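Local coordinates for PGRP-Hd - Peptidoglycan recognition protein homologue (Alvinella pompejana, PDB 3EP1) that probably recognises bacterial peptidoglycan in innate immunity, having a fold of the N-acetylmuramoyl-L-alanine amidase family, at residues 3-8 and 133-138; 149-154 and 164-169. All blocks are in the same frame, centred on the assembly; numbering follows the deposited sequence.

Contact 1 of 2, residues 3-8 and 133-138; sequences DSIVPR and SKLIIC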
ATOM      1  N   ASP A   3       1.235  -7.664  -7.420  1.00 39.31           N
ATOM      2  CA  ASP A   3       2.596  -7.340  -7.837  1.00 38.03           C
ATOM      3  C   ASP A   3       3.156  -6.091  -7.152  1.00 35.60           C
ATOM      4  O   ASP A   3       2.421  -5.157  -6.842  1.00 34.38           O
ATOM      5  CB  ASP A   3       2.642  -7.189  -9.358  1.00 39.73           C
ATOM      6  CG  ASP A   3       2.230  -8.467 -10.072  1.00 42.66           C
ATOM      7  OD1 ASP A   3       2.844  -9.523  -9.778  1.00 42.78           O
ATOM      8  OD2 ASP A   3       1.296  -8.422 -10.914  1.00 44.78           O
ATOM      9  N   SER A   4       4.462  -6.080  -6.903  1.00 32.51           N
ATOM     10  CA  SER A   4       5.067  -4.933  -6.245  1.00 31.57           C
ATOM     11  C   SER A   4       5.339  -3.813  -7.237  1.00 28.48           C
ATOM     12  O   SER A   4       5.291  -4.017  -8.449  1.00 27.38           O
ATOM     13  CB  SER A   4       6.380  -5.325  -5.569  1.00 33.81           C
ATOM     14  OG  SER A   4       7.412  -5.488  -6.527  1.00 38.83           O
ATOM     15  N   ILE A   5       5.596  -2.624  -6.706  1.00 25.61           N
ATOM     16  CA  ILE A   5       5.909  -1.470  -7.526  1.00 22.95           C
ATOM     17  C   ILE A   5       7.298  -1.769  -8.086  1.00 22.11           C
ATOM     18  O   ILE A   5       8.135  -2.340  -7.383  1.00 22.95           O
ATOM     19  CB  ILE A   5       5.918  -0.180  -6.661  1.00 22.20           C
ATOM     20  CG1 ILE A   5       4.476   0.180  -6.268  1.00 21.75           C
ATOM     21  CG2 ILE A   5       6.564   0.971  -7.412  1.00 22.05           C
ATOM     22  CD1 ILE A   5       4.363   1.154  -5.117  1.00 19.66           C
ATOM     23  N   VAL A   6       7.540  -1.420  -9.345  1.00 19.84           N
ATOM     24  CA  VAL A   6       8.849  -1.674  -9.946  1.00 19.29           C
ATOM     25  C   VAL A   6       9.884  -0.651  -9.447  1.00 20.41           C
ATOM     26  O   VAL A   6       9.782   0.539  -9.729  1.00 19.92           O
ATOM     27  CB  VAL A   6       8.780  -1.626 -11.487  1.00 18.02           C
ATOM     28  CG1 VAL A   6      10.154  -1.873 -12.068  1.00 15.99           C
ATOM     29  CG2 VAL A   6       7.805  -2.676 -12.003  1.00 17.16           C
ATOM     30  N   PRO A   7      10.904  -1.118  -8.709  1.00 20.49           N
ATOM     31  CA  PRO A   7      11.957  -0.258  -8.160  1.00 19.97           C
ATOM     32  C   PRO A   7      12.853   0.366  -9.225  1.00 19.35           C
ATOM     33  O   PRO A   7      12.957  -0.149 -10.337  1.00 19.92           O
ATOM     34  CB  PRO A   7      12.715  -1.207  -7.242  1.00 20.51           C
ATOM     35  CG  PRO A   7      12.671  -2.482  -8.027  1.00 21.26           C
ATOM     36  CD  PRO A   7      11.232  -2.539  -8.494  1.00 19.74           C
ATOM     37  N   ARG A   8      13.494   1.477  -8.861  1.00 19.88           N
ATOM     38  CA  ARG A   8      14.392   2.216  -9.750  1.00 20.93           C
ATOM     39  C   ARG A   8      15.396   1.304 -10.443  1.00 20.71           C
ATOM     40  O   ARG A   8      15.583   1.374 -11.655  1.00 19.85           O
ATOM     41  CB  ARG A   8      15.178   3.276  -8.971  1.00 20.99           C
ATOM     42  CG  ARG A   8      14.359   4.417  -8.408  1.00 21.13           C
ATOM     43  CD  ARG A   8      15.234   5.343  -7.568  1.00 20.87           C
ATOM     44  NE  ARG A   8      16.235   6.047  -8.369  1.00 18.86           N
ATOM     45  CZ  ARG A   8      15.983   7.126  -9.103  1.00 18.63           C
ATOM     46  NH1 ARG A   8      14.760   7.632  -9.140  1.00 17.14           N
ATOM     47  NH2 ARG A   8      16.953   7.705  -9.795  1.00 17.21           N
ATOM     48  N   SER A 133      -5.551   3.701  -8.558  1.00 22.13           N
ATOM     49  CA  SER A 133      -6.340   3.601  -7.339  1.00 22.07           C
ATOM     50  C   SER A 133      -5.545   2.934  -6.221  1.00 22.26           C
ATOM     51  O   SER A 133      -5.542   3.412  -5.086  1.00 22.28           O
ATOM     52  CB  SER A 133      -7.613   2.805  -7.603  1.00 23.07           C
ATOM     53  OG  SER A 133      -8.434   2.799  -6.451  1.00 26.73           O
ATOM     54  N   LYS A 134      -4.867   1.836  -6.548  1.00 20.46           N
ATOM     55  CA  LYS A 134      -4.072   1.111  -5.559  1.00 20.16           C
ATOM     56  C   LYS A 134      -2.939   1.963  -4.990  1.00 19.80           C
ATOM     57  O   LYS A 134      -2.731   1.992  -3.782  1.00 18.78           O
ATOM     58  CB  LYS A 134      -3.488  -0.165  -6.178  1.00 19.85           C
ATOM     59  CG  LYS A 134      -2.641  -1.009  -5.216  1.00 22.40           C
ATOM     60  CD  LYS A 134      -2.152  -2.307  -5.881  1.00 23.11           C
ATOM     61  CE  LYS A 134      -1.276  -1.996  -7.088  1.00 25.63           C
ATOM     62  NZ  LYS A 134      -1.092  -3.158  -7.990  1.00 28.81           N
ATOM     63  N   LEU A 135      -2.206   2.649  -5.864  1.00 18.81           N
ATOM     64  CA  LEU A 135      -1.094   3.485  -5.428  1.00 17.74           C
ATOM     65  C   LEU A 135      -1.521   4.494  -4.356  1.00 16.99           C
ATOM     66  O   LEU A 135      -0.866   4.665  -3.334  1.00 16.32           O
ATOM     67  CB  LEU A 135      -0.501   4.222  -6.632  1.00 16.51           C
ATOM     68  CG  LEU A 135       0.599   5.247  -6.341  1.00 17.21           C
ATOM     69  CD1 LEU A 135       1.801   4.550  -5.740  1.00 20.88           C
ATOM     70  CD2 LEU A 135       0.994   5.964  -7.611  1.00 19.11           C
ATOM     71  N   ILE A 136      -2.631   5.164  -4.601  1.00 18.78           N
ATOM     72  CA  ILE A 136      -3.132   6.160  -3.672  1.00 19.35           C
ATOM     73  C   ILE A 136      -3.563   5.535  -2.345  1.00 20.39           C
ATOM     74  O   ILE A 136      -3.152   5.964  -1.268  1.00 18.87           O
ATOM     75  CB  ILE A 136      -4.316   6.900  -4.297  1.00 20.68           C
ATOM     76  CG1 ILE A 136      -3.863   7.558  -5.612  1.00 21.47           C
ATOM     77  CG2 ILE A 136      -4.892   7.901  -3.288  1.00 22.11           C
ATOM     78  CD1 ILE A 136      -4.986   8.114  -6.476  1.00 19.95           C
ATOM     79  N   ILE A 137      -4.390   4.505  -2.433  1.00 22.74           N
ATOM     80  CA  ILE A 137      -4.870   3.847  -1.239  1.00 23.71           C
ATOM     81  C   ILE A 137      -3.701   3.304  -0.413  1.00 24.84           C
ATOM     82  O   ILE A 137      -3.691   3.425   0.817  1.00 23.85           O
ATOM     83  CB  ILE A 137      -5.890   2.750  -1.618  1.00 25.41           C
ATOM     84  CG1 ILE A 137      -7.100   3.417  -2.285  1.00 23.75           C
ATOM     85  CG2 ILE A 137      -6.344   1.979  -0.379  1.00 23.97           C
ATOM     86  CD1 ILE A 137      -8.218   2.471  -2.670  1.00 26.14           C
ATOM     87  N   CYS A 138      -2.694   2.743  -1.074  1.00 23.67           N
ATOM     88  CA  CYS A 138      -1.552   2.231  -0.333  1.00 23.47           C
ATOM     89  C   CYS A 138      -0.665   3.379   0.157  1.00 21.46           C
ATOM     90  O   CYS A 138       0.050   3.247   1.150  1.00 22.32           O
ATOM     91  CB  CYS A 138      -0.759   1.242  -1.186  1.00 25.44           C
ATOM     92  SG  CYS A 138      -1.671  -0.316  -1.491  1.00 28.34           S
TER

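Contact 2 of 2, residues 149-154 and 164-169; sequences ARLRTT and DMLDRC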
ATOM      1  N   ALA A 149      -6.326  13.609   0.312  1.00 26.97           N
ATOM      2  CA  ALA A 149      -5.564  14.019  -0.871  1.00 29.06           C
ATOM      3  C   ALA A 149      -6.412  14.082  -2.131  1.00 30.09           C
ATOM      4  O   ALA A 149      -7.123  13.137  -2.457  1.00 30.22           O
ATOM      5  CB  ALA A 149      -4.382  13.061  -1.086  1.00 28.64           C
ATOM      6  N   ARG A 150      -6.337  15.200  -2.844  1.00 31.16           N
ATOM      7  CA  ARG A 150      -7.107  15.357  -4.071  1.00 31.67           C
ATOM      8  C   ARG A 150      -6.285  15.045  -5.324  1.00 30.42           C
ATOM      9  O   ARG A 150      -5.137  15.476  -5.457  1.00 30.15           O
ATOM     10  CB  ARG A 150      -7.659  16.783  -4.178  1.00 34.43           C
ATOM     11  CG  ARG A 150      -8.634  17.161  -3.081  1.00 38.13           C
ATOM     12  CD  ARG A 150      -9.128  18.594  -3.231  1.00 41.18           C
ATOM     13  NE  ARG A 150      -9.958  18.797  -4.420  1.00 45.26           N
ATOM     14  CZ  ARG A 150     -10.548  19.951  -4.728  1.00 46.62           C
ATOM     15  NH1 ARG A 150     -10.400  21.005  -3.930  1.00 47.25           N
ATOM     16  NH2 ARG A 150     -11.281  20.061  -5.832  1.00 47.19           N
ATOM     17  N   LEU A 151      -6.886  14.294  -6.238  1.00 28.01           N
ATOM     18  CA  LEU A 151      -6.242  13.949  -7.494  1.00 27.49           C
ATOM     19  C   LEU A 151      -6.507  15.140  -8.421  1.00 27.15           C
ATOM     20  O   LEU A 151      -7.636  15.335  -8.895  1.00 27.79           O
ATOM     21  CB  LEU A 151      -6.866  12.678  -8.059  1.00 28.27           C
ATOM     22  CG  LEU A 151      -6.201  12.035  -9.274  1.00 29.69           C
ATOM     23  CD1 LEU A 151      -4.788  11.636  -8.929  1.00 29.19           C
ATOM     24  CD2 LEU A 151      -6.997  10.821  -9.707  1.00 28.07           C
ATOM     25  N   ARG A 152      -5.469  15.935  -8.662  1.00 23.73           N
ATOM     26  CA  ARG A 152      -5.574  17.128  -9.491  1.00 23.16           C
ATOM     27  C   ARG A 152      -4.996  16.994 -10.903  1.00 22.02           C
ATOM     28  O   ARG A 152      -3.938  16.405 -11.092  1.00 20.64           O
ATOM     29  CB  ARG A 152      -4.858  18.294  -8.804  1.00 22.44           C
ATOM     30  CG  ARG A 152      -5.366  18.673  -7.427  1.00 27.94           C
ATOM     31  CD  ARG A 152      -4.549  19.867  -6.910  1.00 32.93           C
ATOM     32  NE  ARG A 152      -5.106  20.494  -5.717  1.00 34.75           N
ATOM     33  CZ  ARG A 152      -6.356  20.940  -5.623  1.00 37.54           C
ATOM     34  NH1 ARG A 152      -7.183  20.823  -6.654  1.00 39.49           N
ATOM     35  NH2 ARG A 152      -6.775  21.516  -4.504  1.00 39.18           N
ATOM     36  N   THR A 153      -5.693  17.571 -11.880  1.00 21.27           N
ATOM     37  CA  THR A 153      -5.245  17.575 -13.271  1.00 20.93           C
ATOM     38  C   THR A 153      -6.127  18.456 -14.167  1.00 22.38           C
ATOM     39  O   THR A 153      -7.113  19.032 -13.713  1.00 21.11           O
ATOM     40  CB  THR A 153      -5.201  16.147 -13.871  1.00 21.92           C
ATOM     41  OG1 THR A 153      -4.434  16.165 -15.084  1.00 21.46           O
ATOM     42  CG2 THR A 153      -6.606  15.643 -14.181  1.00 18.39           C
ATOM     43  N   THR A 154      -5.744  18.560 -15.436  1.00 23.93           N
ATOM     44  CA  THR A 154      -6.469  19.335 -16.443  1.00 23.64           C
ATOM     45  C   THR A 154      -6.282  18.607 -17.775  1.00 25.03           C
ATOM     46  O   THR A 154      -5.443  17.712 -17.882  1.00 25.17           O
ATOM     47  CB  THR A 154      -5.912  20.777 -16.594  1.00 23.39           C
ATOM     48  OG1 THR A 154      -4.558  20.726 -17.048  1.00 22.39           O
ATOM     49  CG2 THR A 154      -5.962  21.520 -15.277  1.00 22.82           C
ATOM     50  N   ASP A 164     -11.972  14.256 -18.428  1.00 26.77           N
ATOM     51  CA  ASP A 164     -13.417  14.063 -18.518  1.00 26.99           C
ATOM     52  C   ASP A 164     -13.907  12.992 -17.563  1.00 26.90           C
ATOM     53  O   ASP A 164     -14.929  13.159 -16.904  1.00 26.57           O
ATOM     54  CB  ASP A 164     -13.816  13.661 -19.941  1.00 26.97           C
ATOM     55  CG  ASP A 164     -13.769  14.818 -20.913  1.00 26.17           C
ATOM     56  OD1 ASP A 164     -13.832  14.558 -22.135  1.00 28.37           O
ATOM     57  OD2 ASP A 164     -13.678  15.978 -20.463  1.00 26.34           O
ATOM     58  N   MET A 165     -13.164  11.892 -17.505  1.00 27.38           N
ATOM     59  CA  MET A 165     -13.502  10.752 -16.661  1.00 28.52           C
ATOM     60  C   MET A 165     -13.459  10.998 -15.154  1.00 28.30           C
ATOM     61  O   MET A 165     -14.334  10.528 -14.418  1.00 28.54           O
ATOM     62  CB  MET A 165     -12.581   9.586 -16.998  1.00 30.72           C
ATOM     63  CG  MET A 165     -12.831   8.377 -16.140  1.00 33.94           C
ATOM     64  SD  MET A 165     -11.631   7.114 -16.472  1.00 36.63           S
ATOM     65  CE  MET A 165     -10.382   7.549 -15.238  1.00 37.91           C
ATOM     66  N   LEU A 166     -12.435  11.703 -14.685  1.00 27.02           N
ATOM     67  CA  LEU A 166     -12.324  11.987 -13.254  1.00 27.42           C
ATOM     68  C   LEU A 166     -13.358  13.039 -12.880  1.00 28.66           C
ATOM     69  O   LEU A 166     -13.928  13.015 -11.791  1.00 27.66           O
ATOM     70  CB  LEU A 166     -10.934  12.515 -12.913  1.00 23.97           C
ATOM     71  CG  LEU A 166      -9.785  11.590 -13.284  1.00 22.40           C
ATOM     72  CD1 LEU A 166      -8.479  12.306 -13.046  1.00 23.33           C
ATOM     73  CD2 LEU A 166      -9.877  10.312 -12.461  1.00 24.06           C
ATOM     74  N   ASP A 167     -13.598  13.955 -13.809  1.00 29.39           N
ATOM     75  CA  ASP A 167     -14.548  15.032 -13.590  1.00 31.24           C
ATOM     76  C   ASP A 167     -15.988  14.573 -13.367  1.00 31.86           C
ATOM     77  O   ASP A 167     -16.736  15.226 -12.640  1.00 33.14           O
ATOM     78  CB  ASP A 167     -14.502  16.008 -14.767  1.00 31.97           C
ATOM     79  CG  ASP A 167     -15.289  17.267 -14.500  1.00 31.84           C
ATOM     80  OD1 ASP A 167     -16.532  17.204 -14.455  1.00 32.60           O
ATOM     81  OD2 ASP A 167     -14.659  18.325 -14.320  1.00 34.53           O
ATOM     82  N   ARG A 168     -16.392  13.472 -13.991  1.00 33.00           N
ATOM     83  CA  ARG A 168     -17.768  13.008 -13.812  1.00 34.33           C
ATOM     84  C   ARG A 168     -17.902  11.985 -12.699  1.00 34.25           C
ATOM     85  O   ARG A 168     -19.015  11.575 -12.353  1.00 34.89           O
ATOM     86  CB  ARG A 168     -18.340  12.435 -15.116  1.00 33.14           C
ATOM     87  CG  ARG A 168     -17.573  11.274 -15.680  1.00 32.65           C
ATOM     88  CD  ARG A 168     -18.322  10.665 -16.847  1.00 30.40           C
ATOM     89  NE  ARG A 168     -17.527   9.643 -17.513  1.00 29.85           N
ATOM     90  CZ  ARG A 168     -16.564   9.901 -18.390  1.00 28.01           C
ATOM     91  NH1 ARG A 168     -16.273  11.153 -18.718  1.00 29.51           N
ATOM     92  NH2 ARG A 168     -15.874   8.909 -18.920  1.00 26.47           N
ATOM     93  N   CYS A 169     -16.767  11.570 -12.147  1.00 34.05           N
ATOM     94  CA  CYS A 169     -16.748  10.615 -11.048  1.00 34.33           C
ATOM     95  C   CYS A 169     -16.108  11.212  -9.814  1.00 32.97           C
ATOM     96  O   CYS A 169     -15.810  10.481  -8.878  1.00 33.50           O
ATOM     97  CB  CYS A 169     -15.974   9.354 -11.417  1.00 36.64           C
ATOM     98  SG  CYS A 169     -16.911   8.225 -12.467  1.00 42.43           S
TER

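Contact 1 of 2, residues 3-8 and 133-138
Ile5 reaches out of the N-terminal chain to meet Leu135 on helix 126-141, one branch end against another: Ile5 CD1 lies 4.3 Å from Leu135 CD1. This is a light van der Waals touch between methyl groups, and only 87 Å² is buried over both segments. Leu135 does not aim its CB at the loop; with CG turned away from its own backbone nitrogen (chi1 175°), the side chain swings round and brings the CD1 branch across to Ile5. Beside this apolar pair, Lys134 reaches from the helix toward the Asp3 end of the loop. Its chain is extended as far as CD and then bends about the CG-CD bond (chi3 61°), which carries the ammonium group to 4.2 Å between Lys134 NZ and Asp3 O, too long for a hydrogen bond. The Asp3 carboxylate is farther still, with OD2 6.5 Å from Lys134 NZ, so any attraction between the two charges acts at a distance and not as a salt bridge. The second subunit lies close by: helix 126-141 is joined to its counterpart there by a Cys138-Cys138 disulfide, and Ile5 forms backbone hydrogen bonds with that subunit. Leu135 packs on Trp96, while Ile5 and Lys134 both rest on Ile90; backbone hydrogen bonds of Val6 with Ile90 and Glu92 hold the loop between strand 90-92 and helix 126-141.

Contact 2 of 2, residues 149-154 and 164-169
Leu166 turns from helix 160-167 toward the strand 149-152, and its contact with the strand segment is made by the forked end. CB and CG act as a stem that makes no close approach of its own to the strand segment; because CG stands opposite the carbonyl carbon (chi1 -58°), the fork is carried outward from the helix. CD1 then fits between two partners, 3.9 Å from Leu151 CD2 and 4.0 Å from Thr153 CG2. Of the strand segment, the other methyl meets only Leu151, with Leu166 CD2 4.0 Å from Leu151 CD2. Leu151 therefore offers a single methyl to both prongs, and the two leucines run roughly perpendicular to one another, as do Thr153 and Leu166. Thr153 divides its side chain by polarity: CG2 faces the leucine, while OG1 is hydrogen-bonded to Leu31 O and to Ser158 OG. Leu172, in the loop closed by the Cys169-Cys173 disulfide, also packs on Leu166. Leu151 leans on Ile29 and Leu31 of the adjacent parallel strand 26-33. Packing of a C-terminal helix against an outer strand of a mixed central sheet in this way fits the alpha/beta fold of the peptidoglycan recognition and amidase family.

Overall arrangement
The centres of contacts 1 and 2 are about 20 Å apart, and contact 1 is closed along the chain before contact 2 opens. They are nevertheless joined by a direct apolar touch: Ile136, on helix 126-141 next to Leu135 of contact 1, packs its CD1 4.3 Å from CD1 of Leu151, the branch of that leucine which contact 2 leaves to other neighbours. Helix 126-141 thus passes between the N-terminal segment and strand 149-152. The surroundings differ. Contact 1 lies at the interface with the second subunit, whereas no other chain of the assembly touches contact 2. Both contacts are structural packing.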